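Local atomic coordinates of membrane-associated protein VP24 (Marburg virus - Musoke, Kenya, 1980, PDB entry 4OR8), a protein that may act as a minor matrix protein in nucleocapsid assembly and virion budding, and interacts with the viral nucleoprotein. Residues V54-G57 with N58-F61; I101-P104 with F105-L108; P127-R130 with S131-H134; M135-E138 with W139-E143; A169-K172 with N173-K177. All coordinates share one frame; numbering follows the deposited sequence.

Contact 1 (V54-G57 with N58-F61)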
loop_
_atom_site.group_PDB
_atom_site.type_symbol
_atom_site.label_atom_id
_atom_site.label_comp_id
_atom_site.label_asym_id
_atom_site.label_seq_id
_atom_site.Cartn_x
_atom_site.Cartn_y
_atom_site.Cartn_z
ATOM N N VAL B 54 -3.676 -9.744 13.717
ATOM C CA VAL B 54 -4.151 -11.108 13.595
ATOM C C VAL B 54 -2.981 -12.071 13.553
ATOM O O VAL B 54 -2.085 -11.947 12.716
ATOM C CB VAL B 54 -5.026 -11.305 12.356
ATOM C CG1 VAL B 54 -5.462 -12.750 12.261
ATOM C CG2 VAL B 54 -6.233 -10.385 12.418
ATOM N N LYS B 55 -2.990 -13.022 14.479
ATOM C CA LYS B 55 -1.964 -14.051 14.526
ATOM C C LYS B 55 -2.504 -15.364 13.991
ATOM O O LYS B 55 -3.532 -15.865 14.449
ATOM C CB LYS B 55 -1.442 -14.230 15.952
ATOM C CG LYS B 55 -0.717 -13.008 16.490
ATOM C CD LYS B 55 -0.124 -13.265 17.861
ATOM C CE LYS B 55 0.619 -12.039 18.366
ATOM N NZ LYS B 55 1.284 -12.286 19.673
ATOM N N TRP B 56 -1.811 -15.907 13.001
ATOM C CA TRP B 56 -2.140 -17.214 12.457
ATOM C C TRP B 56 -0.853 -17.886 12.016
ATOM O O TRP B 56 -0.057 -17.293 11.293
ATOM C CB TRP B 56 -3.108 -17.089 11.283
ATOM C CG TRP B 56 -3.355 -18.389 10.605
ATOM C CD1 TRP B 56 -4.317 -19.303 10.910
ATOM C CD2 TRP B 56 -2.616 -18.933 9.507
ATOM N NE1 TRP B 56 -4.228 -20.382 10.068
ATOM C CE2 TRP B 56 -3.189 -20.180 9.197
ATOM C CE3 TRP B 56 -1.526 -18.486 8.756
ATOM C CZ2 TRP B 56 -2.711 -20.985 8.166
ATOM C CZ3 TRP B 56 -1.052 -19.283 7.736
ATOM C CH2 TRP B 56 -1.644 -20.518 7.448
ATOM N N GLY B 57 -0.652 -19.124 12.452
ATOM C CA GLY B 57 0.620 -19.787 12.246
ATOM C C GLY B 57 1.694 -18.962 12.926
ATOM O O GLY B 57 1.511 -18.516 14.057
ATOM N N ASN B 58 2.806 -18.742 12.235
ATOM C CA ASN B 58 3.848 -17.865 12.753
ATOM C C ASN B 58 3.807 -16.489 12.094
ATOM O O ASN B 58 4.790 -15.750 12.118
ATOM C CB ASN B 58 5.232 -18.502 12.596
ATOM C CG ASN B 58 5.564 -18.823 11.156
ATOM O OD1 ASN B 58 4.715 -18.717 10.274
ATOM N ND2 ASN B 58 6.803 -19.233 10.911
ATOM N N PHE B 59 2.665 -16.155 11.499
ATOM C CA PHE B 59 2.471 -14.834 10.911
ATOM C C PHE B 59 1.840 -13.901 11.929
ATOM O O PHE B 59 0.920 -14.289 12.648
ATOM C CB PHE B 59 1.546 -14.898 9.694
ATOM C CG PHE B 59 2.136 -15.598 8.502
ATOM C CD1 PHE B 59 2.943 -14.914 7.608
ATOM C CD2 PHE B 59 1.854 -16.930 8.255
ATOM C CE1 PHE B 59 3.474 -15.552 6.503
ATOM C CE2 PHE B 59 2.380 -17.573 7.151
ATOM C CZ PHE B 59 3.192 -16.883 6.273
ATOM N N VAL B 60 2.335 -12.670 11.982
ATOM C CA VAL B 60 1.664 -11.618 12.729
ATOM C C VAL B 60 1.213 -10.542 11.748
ATOM O O VAL B 60 2.028 -9.794 11.215
ATOM C CB VAL B 60 2.580 -10.986 13.794
ATOM C CG1 VAL B 60 1.826 -9.914 14.564
ATOM C CG2 VAL B 60 3.106 -12.050 14.743
ATOM N N PHE B 61 -0.088 -10.473 11.502
ATOM C CA PHE B 61 -0.619 -9.507 10.552
ATOM C C PHE B 61 -0.973 -8.182 11.220
ATOM O O PHE B 61 -1.612 -8.160 12.268
ATOM C CB PHE B 61 -1.840 -10.079 9.829
ATOM C CG PHE B 61 -1.528 -11.256 8.951
ATOM C CD1 PHE B 61 -0.831 -11.087 7.767
ATOM C CD2 PHE B 61 -1.941 -12.532 9.304
ATOM C CE1 PHE B 61 -0.544 -12.166 6.953
ATOM C CE2 PHE B 61 -1.658 -13.617 8.493
ATOM C CZ PHE B 61 -0.960 -13.432 7.316
#
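Val54 and Phe61 exchange two backbone hydrogen bonds, Val54 N to Phe61 O at 3.0 Å and Phe61 N to Val54 O at 2.8 Å, the second nearly straight (168° at the hydrogen). Closer to the bend, Trp56 and Phe59 form another such pair: Trp56 N reaches Phe59 O over 3.2 Å, and Phe59 N reaches Trp56 O over 3.0 Å. Lys55 and Val60 make the non-hydrogen-bonded pair between them, where the CA-H of Lys55 adds a contact to Phe59 O (CA to O 3.4 Å). A type II' turn from Trp56 to Phe59 closes this beta hairpin through a two-residue loop, with Gly57 at the second position of the turn supplying the positive phi it requires.

Val54, Trp56, Phe59 and Phe61 share one face. With CG anti to its backbone N (chi1 174°), Trp56 runs alongside Phe59, and its CE3 lies 3.8 Å from Phe59 CD2, which meets the indole at its edge. On the other face Lys55 CG is 4.3 Å from Val60 CG2.

Further polar partners are His246 NE2 for Val60 O and, through weak bonds, Thr40 O for Trp56 NE1 and Ser39 OG for Gly57 O. The aromatic face packs on Met168 of helix 161-178 and Leu112 of helix 104-115, Lys55 bonds through its backbone to Ile44 of strand 44-48, and Val60 meets Glu82 of the second subunit.

Contact 2 (I101-P104 with F105-L108); sequences IIEP and FLAL
The Phe105 ring carries the aliphatic stem of Glu103 over one face: Glu103 CB stands 3.7 Å from the ring centroid, 20° off the normal, a CH-pi contact displaced toward the rim. CB is nearest Phe105 CZ at 3.5 Å, and Glu103 CG follows at 3.7 Å from the same atom. The two side chains run side by side in one direction, with carboxylate and ring planes 27° apart. Phe105 reaches back to Glu103 because its CG sits between backbone N and carbonyl carbon (chi1 54°). Trp52 also meets this ring edge-to-face.

Glu103 lies along Leu106 too, OE1 coming 3.8 Å from Leu106 CD2. Its backbone O accepts Ala107 N at 3.1 Å and a weak bond from Leu106 N, while Pro104 O takes Leu108 N at 2.8 Å. Ile102 covers the start of the helix from the segment leading into it, its CD1 4.3 Å from Ala107 CB.

Ile102 is bonded through its backbone to Phe235 of strand 228-239, and Pro104 packs on Ile63 of strand 59-64. The geometry is that of a strand-to-helix junction in which Glu103 holds the N-cap position and proline opens the first turn of helix 104-115.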
loop_
_atom_site.group_PDB
_atom_site.type_symbol
_atom_site.label_atom_id
_atom_site.label_comp_id
_atom_site.label_asym_id
_atom_site.label_seq_id
_atom_site.Cartn_x
_atom_site.Cartn_y
_atom_site.Cartn_z
ATOM N N ILE B 101 -19.966 -4.361 2.440
ATOM C CA ILE B 101 -18.544 -4.218 2.709
ATOM C C ILE B 101 -18.154 -4.952 3.980
ATOM O O ILE B 101 -18.816 -4.828 5.006
ATOM C CB ILE B 101 -18.166 -2.740 2.852
ATOM C CG1 ILE B 101 -18.565 -1.978 1.588
ATOM C CG2 ILE B 101 -16.679 -2.589 3.138
ATOM C CD1 ILE B 101 -18.389 -0.492 1.695
ATOM N N ILE B 102 -17.073 -5.722 3.910
ATOM C CA ILE B 102 -16.582 -6.437 5.077
ATOM C C ILE B 102 -15.294 -5.808 5.582
ATOM O O ILE B 102 -14.581 -5.148 4.827
ATOM C CB ILE B 102 -16.351 -7.929 4.775
ATOM C CG1 ILE B 102 -15.373 -8.093 3.610
ATOM C CG2 ILE B 102 -17.674 -8.616 4.463
ATOM C CD1 ILE B 102 -15.074 -9.532 3.260
ATOM N N GLU B 103 -15.010 -6.009 6.863
ATOM C CA GLU B 103 -13.796 -5.490 7.478
ATOM C C GLU B 103 -12.571 -6.075 6.794
ATOM O O GLU B 103 -12.617 -7.196 6.289
ATOM C CB GLU B 103 -13.765 -5.821 8.973
ATOM C CG GLU B 103 -14.762 -5.041 9.813
ATOM C CD GLU B 103 -16.191 -5.502 9.602
ATOM O OE1 GLU B 103 -16.393 -6.700 9.305
ATOM O OE2 GLU B 103 -17.110 -4.664 9.722
ATOM N N PRO B 104 -11.469 -5.313 6.771
ATOM C CA PRO B 104 -10.239 -5.768 6.116
ATOM C C PRO B 104 -9.675 -7.069 6.691
ATOM O O PRO B 104 -9.089 -7.845 5.937
ATOM C CB PRO B 104 -9.266 -4.600 6.335
ATOM C CG PRO B 104 -9.862 -3.786 7.422
ATOM C CD PRO B 104 -11.336 -3.945 7.296
ATOM N N PHE B 105 -9.852 -7.314 7.988
ATOM C CA PHE B 105 -9.350 -8.552 8.587
ATOM C C PHE B 105 -10.164 -9.775 8.166
ATOM O O PHE B 105 -9.673 -10.901 8.200
ATOM C CB PHE B 105 -9.249 -8.453 10.116
ATOM C CG PHE B 105 -10.526 -8.034 10.794
ATOM C CD1 PHE B 105 -11.567 -8.934 10.968
ATOM C CD2 PHE B 105 -10.674 -6.742 11.283
ATOM C CE1 PHE B 105 -12.739 -8.552 11.598
ATOM C CE2 PHE B 105 -11.841 -6.352 11.917
ATOM C CZ PHE B 105 -12.876 -7.259 12.074
ATOM N N LEU B 106 -11.411 -9.545 7.776
ATOM C CA LEU B 106 -12.244 -10.603 7.222
ATOM C C LEU B 106 -11.830 -10.858 5.778
ATOM O O LEU B 106 -11.902 -11.985 5.286
ATOM C CB LEU B 106 -13.718 -10.207 7.290
ATOM C CG LEU B 106 -14.606 -11.052 8.205
ATOM C CD1 LEU B 106 -13.924 -11.301 9.538
ATOM C CD2 LEU B 106 -15.943 -10.370 8.413
ATOM N N ALA B 107 -11.393 -9.800 5.102
ATOM C CA ALA B 107 -10.936 -9.910 3.725
ATOM C C ALA B 107 -9.583 -10.607 3.678
ATOM O O ALA B 107 -9.287 -11.342 2.737
ATOM C CB ALA B 107 -10.855 -8.537 3.078
ATOM N N LEU B 108 -8.761 -10.367 4.695
ATOM C CA LEU B 108 -7.479 -11.045 4.807
ATOM C C LEU B 108 -7.714 -12.525 5.046
ATOM O O LEU B 108 -7.015 -13.374 4.495
ATOM C CB LEU B 108 -6.651 -10.469 5.955
ATOM C CG LEU B 108 -5.333 -11.205 6.214
ATOM C CD1 LEU B 108 -4.374 -11.007 5.057
ATOM C CD2 LEU B 108 -4.697 -10.764 7.515
#

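Contact 3 (P127-R130 with S131-H134)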
loop_
_atom_site.group_PDB
_atom_site.type_symbol
_atom_site.label_atom_id
_atom_site.label_comp_id
_atom_site.label_asym_id
_atom_site.label_seq_id
_atom_site.Cartn_x
_atom_site.Cartn_y
_atom_site.Cartn_z
ATOM N N PRO B 127 -0.679 -36.322 1.708
ATOM C CA PRO B 127 -2.133 -36.399 1.503
ATOM C C PRO B 127 -2.953 -36.207 2.775
ATOM O O PRO B 127 -3.991 -35.545 2.738
ATOM C CB PRO B 127 -2.330 -37.816 0.965
ATOM C CG PRO B 127 -1.053 -38.120 0.275
ATOM C CD PRO B 127 0.015 -37.472 1.101
ATOM N N GLY B 128 -2.492 -36.778 3.883
ATOM C CA GLY B 128 -3.175 -36.619 5.151
ATOM C C GLY B 128 -3.227 -35.171 5.594
ATOM O O GLY B 128 -4.276 -34.676 6.007
ATOM N N PHE B 129 -2.090 -34.488 5.504
ATOM C CA PHE B 129 -2.006 -33.081 5.876
ATOM C C PHE B 129 -2.681 -32.205 4.828
ATOM O O PHE B 129 -3.200 -31.132 5.140
ATOM C CB PHE B 129 -0.547 -32.665 6.053
ATOM C CG PHE B 129 -0.367 -31.226 6.441
ATOM C CD1 PHE B 129 -0.812 -30.764 7.669
ATOM C CD2 PHE B 129 0.258 -30.338 5.581
ATOM C CE1 PHE B 129 -0.646 -29.438 8.030
ATOM C CE2 PHE B 129 0.430 -29.012 5.938
ATOM C CZ PHE B 129 -0.025 -28.562 7.165
ATOM N N ARG B 130 -2.671 -32.671 3.581
ATOM C CA ARG B 130 -3.347 -31.967 2.497
ATOM C C ARG B 130 -4.838 -31.840 2.786
ATOM O O ARG B 130 -5.443 -30.802 2.525
ATOM C CB ARG B 130 -3.126 -32.677 1.162
ATOM C CG ARG B 130 -3.867 -32.034 0.006
ATOM C CD ARG B 130 -3.664 -32.790 -1.296
ATOM N NE ARG B 130 -2.335 -32.581 -1.861
ATOM C CZ ARG B 130 -1.401 -33.523 -1.946
ATOM N NH1 ARG B 130 -1.651 -34.749 -1.508
ATOM N NH2 ARG B 130 -0.220 -33.240 -2.478
ATOM N N SER B 131 -5.421 -32.898 3.338
ATOM C CA SER B 131 -6.836 -32.888 3.684
ATOM C C SER B 131 -7.094 -31.996 4.897
ATOM O O SER B 131 -8.177 -31.428 5.038
ATOM C CB SER B 131 -7.346 -34.308 3.943
ATOM O OG SER B 131 -6.827 -34.825 5.155
ATOM N N ILE B 132 -6.098 -31.880 5.771
ATOM C CA ILE B 132 -6.184 -30.961 6.900
ATOM C C ILE B 132 -6.196 -29.524 6.392
ATOM O O ILE B 132 -7.035 -28.717 6.802
ATOM C CB ILE B 132 -5.018 -31.160 7.884
ATOM C CG1 ILE B 132 -5.205 -32.462 8.663
ATOM C CG2 ILE B 132 -4.921 -29.989 8.845
ATOM C CD1 ILE B 132 -4.102 -32.745 9.663
ATOM N N VAL B 133 -5.271 -29.218 5.487
ATOM C CA VAL B 133 -5.202 -27.902 4.861
ATOM C C VAL B 133 -6.533 -27.557 4.197
ATOM O O VAL B 133 -6.972 -26.405 4.212
ATOM C CB VAL B 133 -4.054 -27.825 3.830
ATOM C CG1 VAL B 133 -4.121 -26.532 3.033
ATOM C CG2 VAL B 133 -2.706 -27.946 4.528
ATOM N N HIS B 134 -7.184 -28.567 3.635
ATOM C CA HIS B 134 -8.490 -28.379 3.021
ATOM C C HIS B 134 -9.527 -27.945 4.053
ATOM O O HIS B 134 -10.313 -27.030 3.810
ATOM C CB HIS B 134 -8.947 -29.657 2.325
ATOM C CG HIS B 134 -10.250 -29.518 1.608
ATOM N ND1 HIS B 134 -11.411 -30.117 2.050
ATOM C CD2 HIS B 134 -10.581 -28.845 0.481
ATOM C CE1 HIS B 134 -12.398 -29.822 1.224
ATOM N NE2 HIS B 134 -11.921 -29.051 0.264
#
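Val133 sets its CG2 methyl over one face of the Phe129 ring, 3.9 Å from the centroid and 23° off the normal, so the contact counts as CH-pi. The methyl is offset toward the rim, with Phe129 CE2 the nearest ring atom at 3.6 Å. Ile132 CB approaches the same ring obliquely, 4.2 Å from CD1. These meetings depend on Phe129 swinging CG anti to its backbone N (chi1 -180°), which carries the ring along the helix toward the following turn.

The polar counterpart is Ser131, whose OG donates to Gly128 O at 2.7 Å. Gly128 O also receives a weak bond from Ile132 N at 3.3 Å, so one carbonyl serves a hydroxyl and an amide together.

The i to i+4 ladder of the helix holds the backbone behind these contacts. Val133 N to Phe129 O, at 2.8 Å, joins the very residues that make the CH-pi contact; Ser131 N to Pro127 O (3.1 Å) and His134 N to Arg130 O (3.0 Å) flank it. Pro127, first residue of helix 127-142, has no N-H that would need an acceptor.

Farther out, Arg130 turns its guanidinium to Gln122 O, bonded through NH2. Phe129 extends to Met163 and Leu167 of helix 161-178, Ile132 packs on Leu155 of helix 152-158, and Val133 touches Leu125 in the loop leading into helix 127-142.

Contact 4 (M135-E138 with W139-E143); sequences MLSE and WLLLE
Trp139 meets Leu136 one turn back: the indole CE3 lies 4.1 Å from Leu136 CD2, the two side chains crossing at a slant, and Leu136 O approaches the indole edge near its plane. Trp139 N donates to Met135 O at 3.0 Å, and its CG, anti to the backbone N (chi1 162°), sets the indole beside Leu136.

Leu140 comes next. Its N bonds Leu136 O at 2.9 Å and, weakly, Ser137 O, while its CD2 methyl sits over one indole face, 3.7 Å above the plane and displaced to the rim.

Leu141 N donates to Ser137 O at 3.0 Å, and Leu141 CD1 comes within 4.0 Å of Ser137 OG, a hydroxyl that is bonded to Gly113 O. Leu142 N donates to Glu138 O at 2.9 Å. Glu143 is the first residue to leave helical angles, although Glu143 N still reaches Trp139 O at 3.1 Å; its carboxylate carbon CD lies at the indole edge, in plane.

Arg109 of helix 104-115 makes a cation-pi contact with Trp139, bonds Trp139 O and, weakly, Leu140 O, and Thr145 OG1 takes part in a bond with Trp139 NE1. A guanidinium beside carbonyls at the C-terminal end of helix 127-142 would be expected to oppose the negative end of the helix dipole. Arg109 thus meets the indole, these carbonyls and the Glu143 side chain, whose carboxylate would probably balance part of its charge.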
loop_
_atom_site.group_PDB
_atom_site.type_symbol
_atom_site.label_atom_id
_atom_site.label_comp_id
_atom_site.label_asym_id
_atom_site.label_seq_id
_atom_site.Cartn_x
_atom_site.Cartn_y
_atom_site.Cartn_z
ATOM N N MET B 135 -9.522 -28.606 5.206
ATOM C CA MET B 135 -10.414 -28.242 6.298
ATOM C C MET B 135 -10.133 -26.824 6.778
ATOM O O MET B 135 -11.061 -26.048 7.002
ATOM C CB MET B 135 -10.277 -29.228 7.462
ATOM C CG MET B 135 -10.985 -30.556 7.247
ATOM S SD MET B 135 -10.809 -31.684 8.646
ATOM C CE MET B 135 -9.173 -32.349 8.361
ATOM N N LEU B 136 -8.851 -26.492 6.934
ATOM C CA LEU B 136 -8.448 -25.152 7.355
ATOM C C LEU B 136 -8.930 -24.110 6.363
ATOM O O LEU B 136 -9.466 -23.070 6.743
ATOM C CB LEU B 136 -6.927 -25.061 7.494
ATOM C CG LEU B 136 -6.297 -25.845 8.644
ATOM C CD1 LEU B 136 -4.779 -25.709 8.625
ATOM C CD2 LEU B 136 -6.861 -25.387 9.976
ATOM N N SER B 137 -8.739 -24.405 5.084
ATOM C CA SER B 137 -9.128 -23.490 4.023
ATOM C C SER B 137 -10.624 -23.191 4.059
ATOM O O SER B 137 -11.030 -22.036 3.938
ATOM C CB SER B 137 -8.732 -24.054 2.659
ATOM O OG SER B 137 -9.038 -23.130 1.632
ATOM N N GLU B 138 -11.435 -24.233 4.225
ATOM C CA GLU B 138 -12.882 -24.065 4.300
ATOM C C GLU B 138 -13.265 -23.245 5.522
ATOM O O GLU B 138 -14.173 -22.418 5.465
ATOM C CB GLU B 138 -13.595 -25.419 4.332
ATOM C CG GLU B 138 -13.655 -26.122 2.987
ATOM C CD GLU B 138 -14.447 -27.421 3.033
ATOM O OE1 GLU B 138 -14.751 -27.904 4.146
ATOM O OE2 GLU B 138 -14.765 -27.959 1.951
ATOM N N TRP B 139 -12.561 -23.482 6.623
ATOM C CA TRP B 139 -12.798 -22.759 7.865
ATOM C C TRP B 139 -12.519 -21.267 7.711
ATOM O O TRP B 139 -13.244 -20.430 8.251
ATOM C CB TRP B 139 -11.948 -23.353 8.992
ATOM C CG TRP B 139 -11.797 -22.455 10.174
ATOM C CD1 TRP B 139 -12.791 -21.991 10.981
ATOM C CD2 TRP B 139 -10.575 -21.921 10.695
ATOM N NE1 TRP B 139 -12.265 -21.193 11.969
ATOM C CE2 TRP B 139 -10.905 -21.134 11.815
ATOM C CE3 TRP B 139 -9.232 -22.028 10.319
ATOM C CZ2 TRP B 139 -9.946 -20.459 12.564
ATOM C CZ3 TRP B 139 -8.278 -21.359 11.068
ATOM C CH2 TRP B 139 -8.640 -20.584 12.175
ATOM N N LEU B 140 -11.470 -20.933 6.966
ATOM C CA LEU B 140 -11.110 -19.536 6.764
ATOM C C LEU B 140 -12.068 -18.829 5.806
ATOM O O LEU B 140 -12.370 -17.650 5.981
ATOM C CB LEU B 140 -9.671 -19.421 6.263
ATOM C CG LEU B 140 -8.591 -19.823 7.269
ATOM C CD1 LEU B 140 -7.259 -20.027 6.574
ATOM C CD2 LEU B 140 -8.473 -18.771 8.358
ATOM N N LEU B 141 -12.552 -19.553 4.804
ATOM C CA LEU B 141 -13.414 -18.957 3.789
ATOM C C LEU B 141 -14.870 -18.834 4.227
ATOM O O LEU B 141 -15.541 -17.857 3.896
ATOM C CB LEU B 141 -13.338 -19.754 2.483
ATOM C CG LEU B 141 -12.018 -19.708 1.713
ATOM C CD1 LEU B 141 -12.036 -20.693 0.560
ATOM C CD2 LEU B 141 -11.750 -18.304 1.208
ATOM N N LEU B 142 -15.359 -19.822 4.969
ATOM C CA LEU B 142 -16.783 -19.891 5.291
ATOM C C LEU B 142 -17.134 -19.432 6.708
ATOM O O LEU B 142 -18.285 -19.102 6.987
ATOM C CB LEU B 142 -17.307 -21.309 5.062
ATOM C CG LEU B 142 -17.165 -21.866 3.645
ATOM C CD1 LEU B 142 -17.674 -23.294 3.587
ATOM C CD2 LEU B 142 -17.905 -20.988 2.652
ATOM N N GLU B 143 -16.151 -19.411 7.600
ATOM C CA GLU B 143 -16.416 -19.072 8.994
ATOM C C GLU B 143 -15.680 -17.817 9.443
ATOM O O GLU B 143 -14.797 -17.313 8.746
ATOM C CB GLU B 143 -16.041 -20.242 9.905
ATOM C CG GLU B 143 -16.598 -21.581 9.455
ATOM C CD GLU B 143 -16.077 -22.735 10.288
ATOM O OE1 GLU B 143 -16.171 -22.662 11.532
ATOM O OE2 GLU B 143 -15.566 -23.711 9.696
#

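Contact 5 (A169-K172 with N173-K177); sequences AGVK and NFFNK
Val171 O takes the amide of Phe175 at 3.0 Å, with 160° at the hydrogen, within a regular alpha-helical ladder that also joins Asn173 N to Ala169 O, Phe174 N to Gly170 O and Asn176 N to Lys172 O.

The side-chain contact follows that same i to i+4 step. Val171 CG1 lies over a face of the Phe175 ring, 3.9 Å from the centroid and 27° off the normal, a CH-pi contact in which CE2 and CZ are both 3.6 Å from the methyl. The carbonyl oxygen of Val171 lies over the same face, 3.4 Å above the plane and toward the rim on the CG side. Methyl and carbonyl of one residue thus share that ring face. Phe175 reaches this place with CG beside its backbone N and anti to its carbonyl carbon (chi1 -74°), which folds the ring back over the preceding turn, side by side with Val171.

Helix 161-178 is amphipathic here: Val171, Phe174 and Phe175 are buried, whereas Ala169 lies in the open and Gly170 and Lys172 are partly so. The buried side faces helix 104-115, where Phe175 packs on Leu111 and Phe174 on Ala115, and strand 59-64, where Val171 touches Phe59.

Of the Phe174 side chain, CB makes the approach, 3.6 Å from Val171 O. At Asn173 too the CB comes near, 3.3 Å from Gly170 O. Lys177 continues the ladder, its N bonded to Asn173 O at 3.0 Å, and its ammonium forms a salt bridge with Glu120 OE1.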
loop_
_atom_site.group_PDB
_atom_site.type_symbol
_atom_site.label_atom_id
_atom_site.label_comp_id
_atom_site.label_asym_id
_atom_site.label_seq_id
_atom_site.Cartn_x
_atom_site.Cartn_y
_atom_site.Cartn_z
ATOM N N ALA B 169 5.840 -21.353 4.260
ATOM C CA ALA B 169 6.601 -20.967 3.074
ATOM C C ALA B 169 5.701 -20.806 1.851
ATOM O O ALA B 169 5.922 -19.932 1.008
ATOM C CB ALA B 169 7.696 -21.983 2.794
ATOM N N GLY B 170 4.683 -21.656 1.763
ATOM C CA GLY B 170 3.727 -21.598 0.674
ATOM C C GLY B 170 2.877 -20.342 0.677
ATOM O O GLY B 170 2.635 -19.757 -0.379
ATOM N N VAL B 171 2.426 -19.931 1.859
ATOM C CA VAL B 171 1.594 -18.741 2.000
ATOM C C VAL B 171 2.385 -17.480 1.664
ATOM O O VAL B 171 1.874 -16.577 0.996
ATOM C CB VAL B 171 0.994 -18.632 3.419
ATOM C CG1 VAL B 171 0.285 -17.304 3.603
ATOM C CG2 VAL B 171 0.039 -19.784 3.677
ATOM N N LYS B 172 3.635 -17.428 2.118
ATOM C CA LYS B 172 4.522 -16.318 1.783
ATOM C C LYS B 172 4.731 -16.260 0.275
ATOM O O LYS B 172 4.773 -15.180 -0.320
ATOM C CB LYS B 172 5.871 -16.458 2.492
ATOM C CG LYS B 172 5.815 -16.239 3.995
ATOM C CD LYS B 172 7.157 -16.527 4.657
ATOM C CE LYS B 172 8.202 -15.478 4.305
ATOM N NZ LYS B 172 7.867 -14.142 4.869
ATOM N N ASN B 173 4.855 -17.433 -0.336
ATOM C CA ASN B 173 5.027 -17.533 -1.777
ATOM C C ASN B 173 3.813 -17.005 -2.531
ATOM O O ASN B 173 3.950 -16.333 -3.555
ATOM C CB ASN B 173 5.323 -18.980 -2.174
ATOM C CG ASN B 173 5.412 -19.168 -3.675
ATOM O OD1 ASN B 173 4.501 -19.712 -4.296
ATOM N ND2 ASN B 173 6.511 -18.719 -4.265
ATOM N N PHE B 174 2.625 -17.304 -2.017
ATOM C CA PHE B 174 1.394 -16.827 -2.635
ATOM C C PHE B 174 1.269 -15.314 -2.511
ATOM O O PHE B 174 0.819 -14.646 -3.437
ATOM C CB PHE B 174 0.175 -17.501 -2.012
ATOM C CG PHE B 174 -1.131 -17.063 -2.610
ATOM C CD1 PHE B 174 -1.605 -17.652 -3.770
ATOM C CD2 PHE B 174 -1.886 -16.066 -2.013
ATOM C CE1 PHE B 174 -2.806 -17.255 -4.324
ATOM C CE2 PHE B 174 -3.088 -15.665 -2.561
ATOM C CZ PHE B 174 -3.550 -16.261 -3.719
ATOM N N PHE B 175 1.659 -14.783 -1.357
ATOM C CA PHE B 175 1.658 -13.345 -1.145
ATOM C C PHE B 175 2.589 -12.694 -2.147
ATOM O O PHE B 175 2.268 -11.660 -2.729
ATOM C CB PHE B 175 2.125 -13.009 0.271
ATOM C CG PHE B 175 1.111 -13.309 1.332
ATOM C CD1 PHE B 175 -0.225 -13.464 1.010
ATOM C CD2 PHE B 175 1.495 -13.431 2.653
ATOM C CE1 PHE B 175 -1.159 -13.737 1.990
ATOM C CE2 PHE B 175 0.566 -13.702 3.637
ATOM C CZ PHE B 175 -0.763 -13.855 3.304
ATOM N N ASN B 176 3.741 -13.321 -2.348
ATOM C CA ASN B 176 4.747 -12.807 -3.264
ATOM C C ASN B 176 4.282 -12.775 -4.716
ATOM O O ASN B 176 4.600 -11.842 -5.455
ATOM C CB ASN B 176 6.036 -13.619 -3.146
ATOM C CG ASN B 176 7.097 -13.165 -4.124
ATOM O OD1 ASN B 176 7.834 -12.217 -3.858
ATOM N ND2 ASN B 176 7.178 -13.837 -5.269
ATOM N N LYS B 177 3.538 -13.794 -5.132
ATOM C CA LYS B 177 3.066 -13.840 -6.508
ATOM C C LYS B 177 1.894 -12.881 -6.723
ATOM O O LYS B 177 1.611 -12.477 -7.850
ATOM C CB LYS B 177 2.724 -15.271 -6.941
ATOM C CG LYS B 177 1.546 -15.891 -6.229
ATOM C CD LYS B 177 1.659 -17.411 -6.206
ATOM C CE LYS B 177 1.939 -17.982 -7.587
ATOM N NZ LYS B 177 2.031 -19.471 -7.559
#

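In the fold
From the N terminus, contact 1 closes the tight turn of the hairpin 51-56/59-64; contact 2 is the entry to helix 104-115, and contacts 3 to 5 are steps within helices, so all run in series, and none nests or crosses another. Contacts 3 and 4 adjoin on helix 127-142, and contact 5 lies on helix 161-178. In space the hairpin touches contacts 2, 4 and 5: Phe61 CG is 3.5 Å from Leu108 CD2 of contact 2, Trp56 NE1 is 4.3 Å from Trp139 CZ3 of contact 4, and Phe59 CE1 is 3.5 Å from Lys172 CG of contact 5. Contact 3 is about 8 Å from contact 1 at the nearest atoms.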